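Local coordinates for protein Fc fragment of IgE receptor II (Bos taurus, PDB 6PWS) that binds mannose-type sugars through calcium in its C-type carbohydrate-recognition domain and probably serves as a low-affinity IgE receptor, at residues 33-37 with 125-129. Sequence-based numbering, arbitrary orientation.
Sequences ARYAC and GWVCD
In this C-type lectin fold, one turn of helix 30-39 is bolted to strand 123-131 by a buried disulfide. A disulfide from the first helix to the last strand is a standard feature of C-type lectin-like domains and holds the helix against the sheet. Residues 33-37 are alpha-helical, with a hydrogen bond from Cys37 N to Ala33 O, 3.0 Å. Residues 125-129 are extended. The two axes approach to 8.7 Å and cross at -43°, N-to-C directions roughly alike. The CA atoms of Ala33 and Trp126 lie 6.4 Å apart, those of Cys37 and Cys128 5.6 Å.

Gly125 pairs through its backbone with Trp66. Trp126 points its CA-to-CB bond toward the helix, with chi1 at 34°, between wells, and chi2 at -83°. Its CB meets Ala33 CB at 3.8 Å. Ala36 CB sits over one face of the indole, 3.9 Å from Trp126 CH2 and 4.1 Å from the six-membered ring centroid, a CH-pi contact. Cys37 SG lies obliquely beside the ring, 4.1 Å from Trp126 CE3, a sulfur-aromatic contact. Trp126 NE1 hydrogen-bonds to Gly26 O. Val127 turns away from the helix and packs on Val45. Cys128 turns back toward it, in the usual alternation of a strand. The CA-to-CB bond of Asp129 points away; its OD2 forms a salt bridge with Lys19. Both cysteines use m rotamers (chi1 -70° for Cys37, -41° for Cys128). The covalent link is Cys37 SG to Cys128 SG, 2.1 Å, with chi3 at -82°.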
ATOM      1  N   ALA A  33      -2.990  -7.766   6.555  1.00  6.33           N
ATOM      2  CA  ALA A  33      -3.412  -6.440   6.123  1.00  6.36           C
ATOM      3  C   ALA A  33      -4.313  -6.525   4.893  1.00  6.00           C
ATOM      4  O   ALA A  33      -5.288  -5.771   4.781  1.00  6.51           O
ATOM      5  CB  ALA A  33      -2.185  -5.558   5.877  1.00  6.49           C
ATOM      6  N   ARG A  34      -4.026  -7.454   3.970  1.00  5.95           N
ATOM      7  CA  ARG A  34      -4.914  -7.664   2.830  1.00  6.36           C
ATOM      8  C   ARG A  34      -6.338  -7.893   3.318  1.00  6.70           C
ATOM      9  O   ARG A  34      -7.291  -7.248   2.862  1.00  7.03           O
ATOM     10  CB  ARG A  34      -4.457  -8.862   1.989  1.00  7.18           C
ATOM     11  CG  ARG A  34      -5.459  -9.201   0.879  1.00  8.76           C
ATOM     12  CD  ARG A  34      -5.453 -10.617   0.473  1.00 10.52           C
ATOM     13  NE  ARG A  34      -6.529 -10.867  -0.475  1.00  9.94           N
ATOM     14  CZ  ARG A  34      -6.572 -11.940  -1.241  1.00  8.96           C
ATOM     15  NH1 ARG A  34      -5.624 -12.854  -1.146  1.00 10.41           N
ATOM     16  NH2 ARG A  34      -7.541 -12.113  -2.114  1.00  8.67           N
ATOM     17  N   TYR A  35      -6.495  -8.838   4.247  1.00  6.73           N
ATOM     18  CA  TYR A  35      -7.831  -9.189   4.708  1.00  7.41           C
ATOM     19  C   TYR A  35      -8.420  -8.131   5.626  1.00  7.58           C
ATOM     20  O   TYR A  35      -9.643  -7.976   5.666  1.00  8.68           O
ATOM     21  CB  TYR A  35      -7.821 -10.586   5.334  1.00  8.01           C
ATOM     22  CG  TYR A  35      -7.700 -11.645   4.258  1.00  8.48           C
ATOM     23  CD1 TYR A  35      -8.725 -11.842   3.334  1.00  9.27           C
ATOM     24  CD2 TYR A  35      -6.557 -12.413   4.127  1.00  9.28           C
ATOM     25  CE1 TYR A  35      -8.616 -12.786   2.326  1.00  9.84           C
ATOM     26  CE2 TYR A  35      -6.440 -13.356   3.121  1.00 10.15           C
ATOM     27  CZ  TYR A  35      -7.466 -13.536   2.221  1.00 10.34           C
ATOM     28  OH  TYR A  35      -7.340 -14.479   1.226  1.00 11.10           O
ATOM     29  N   ALA A  36      -7.588  -7.380   6.347  1.00  7.33           N
ATOM     30  CA  ALA A  36      -8.111  -6.280   7.151  1.00  7.84           C
ATOM     31  C   ALA A  36      -8.746  -5.223   6.259  1.00  7.31           C
ATOM     32  O   ALA A  36      -9.815  -4.687   6.573  1.00  8.28           O
ATOM     33  CB  ALA A  36      -6.996  -5.672   8.006  1.00  8.31           C
ATOM     34  N   CYS A  37      -8.107  -4.916   5.126  1.00  6.56           N
ATOM     35  CA  CYS A  37      -8.708  -3.979   4.185  1.00  6.57           C
ATOM     36  C   CYS A  37     -10.004  -4.534   3.602  1.00  6.95           C
ATOM     37  O   CYS A  37     -10.999  -3.810   3.490  1.00  7.41           O
ATOM     38  CB  CYS A  37      -7.733  -3.624   3.064  1.00  6.00           C
ATOM     39  SG  CYS A  37      -6.330  -2.594   3.588  1.00  5.88           S
ATOM     40  N   GLY A 125       1.470  -0.171  10.437  1.00  5.40           N
ATOM     41  CA  GLY A 125       0.565   0.556   9.582  1.00  5.19           C
ATOM     42  C   GLY A 125       0.276  -0.215   8.309  1.00  4.66           C
ATOM     43  O   GLY A 125       1.035  -1.084   7.881  1.00  4.50           O
ATOM     44  N   TRP A 126      -0.838   0.156   7.693  1.00  4.59           N
ATOM     45  CA  TRP A 126      -1.270  -0.456   6.439  1.00  4.92           C
ATOM     46  C   TRP A 126      -2.302   0.504   5.863  1.00  5.37           C
ATOM     47  O   TRP A 126      -3.012   1.163   6.630  1.00  7.62           O
ATOM     48  CB  TRP A 126      -1.802  -1.902   6.648  1.00  5.83           C
ATOM     49  CG  TRP A 126      -2.524  -2.114   7.975  1.00  6.32           C
ATOM     50  CD1 TRP A 126      -1.944  -2.372   9.198  1.00  6.18           C
ATOM     51  CD2 TRP A 126      -3.937  -2.040   8.212  1.00  6.49           C
ATOM     52  NE1 TRP A 126      -2.909  -2.434  10.170  1.00  6.97           N
ATOM     53  CE2 TRP A 126      -4.137  -2.250   9.589  1.00  6.73           C
ATOM     54  CE3 TRP A 126      -5.054  -1.829   7.389  1.00  7.06           C
ATOM     55  CZ2 TRP A 126      -5.398  -2.242  10.162  1.00  7.86           C
ATOM     56  CZ3 TRP A 126      -6.305  -1.823   7.963  1.00  7.88           C
ATOM     57  CH2 TRP A 126      -6.469  -2.033   9.333  1.00  8.25           C
ATOM     58  N   VAL A 127      -2.335   0.649   4.541  1.00  4.51           N
ATOM     59  CA  VAL A 127      -3.206   1.634   3.909  1.00  4.46           C
ATOM     60  C   VAL A 127      -4.111   0.917   2.920  1.00  4.58           C
ATOM     61  O   VAL A 127      -3.625   0.147   2.087  1.00  4.72           O
ATOM     62  CB  VAL A 127      -2.400   2.742   3.201  1.00  5.25           C
ATOM     63  CG1 VAL A 127      -3.335   3.779   2.613  1.00  5.99           C
ATOM     64  CG2 VAL A 127      -1.392   3.383   4.161  1.00  6.15           C
ATOM     65  N   CYS A 128      -5.416   1.186   3.008  1.00  4.70           N
ATOM     66  CA  CYS A 128      -6.401   0.653   2.085  1.00  5.17           C
ATOM     67  C   CYS A 128      -6.942   1.765   1.196  1.00  5.00           C
ATOM     68  O   CYS A 128      -6.928   2.946   1.570  1.00  5.60           O
ATOM     69  CB  CYS A 128      -7.616   0.051   2.812  1.00  5.55           C
ATOM     70  SG  CYS A 128      -7.278  -0.915   4.300  1.00  6.04           S
ATOM     71  N   ASP A 129      -7.502   1.374   0.050  1.00  5.29           N
ATOM     72  CA  ASP A 129      -8.254   2.311  -0.770  1.00  5.41           C
ATOM     73  C   ASP A 129      -9.553   1.691  -1.269  1.00  5.89           C
ATOM     74  O   ASP A 129      -9.801   0.480  -1.167  1.00  6.27           O
ATOM     75  CB  ASP A 129      -7.415   2.957  -1.898  1.00  5.55           C
ATOM     76  CG  ASP A 129      -7.000   2.000  -3.016  1.00  5.81           C
ATOM     77  OD1 ASP A 129      -7.674   0.981  -3.228  1.00  7.10           O
ATOM     78  OD2 ASP A 129      -5.982   2.315  -3.689  1.00  6.22           O
TER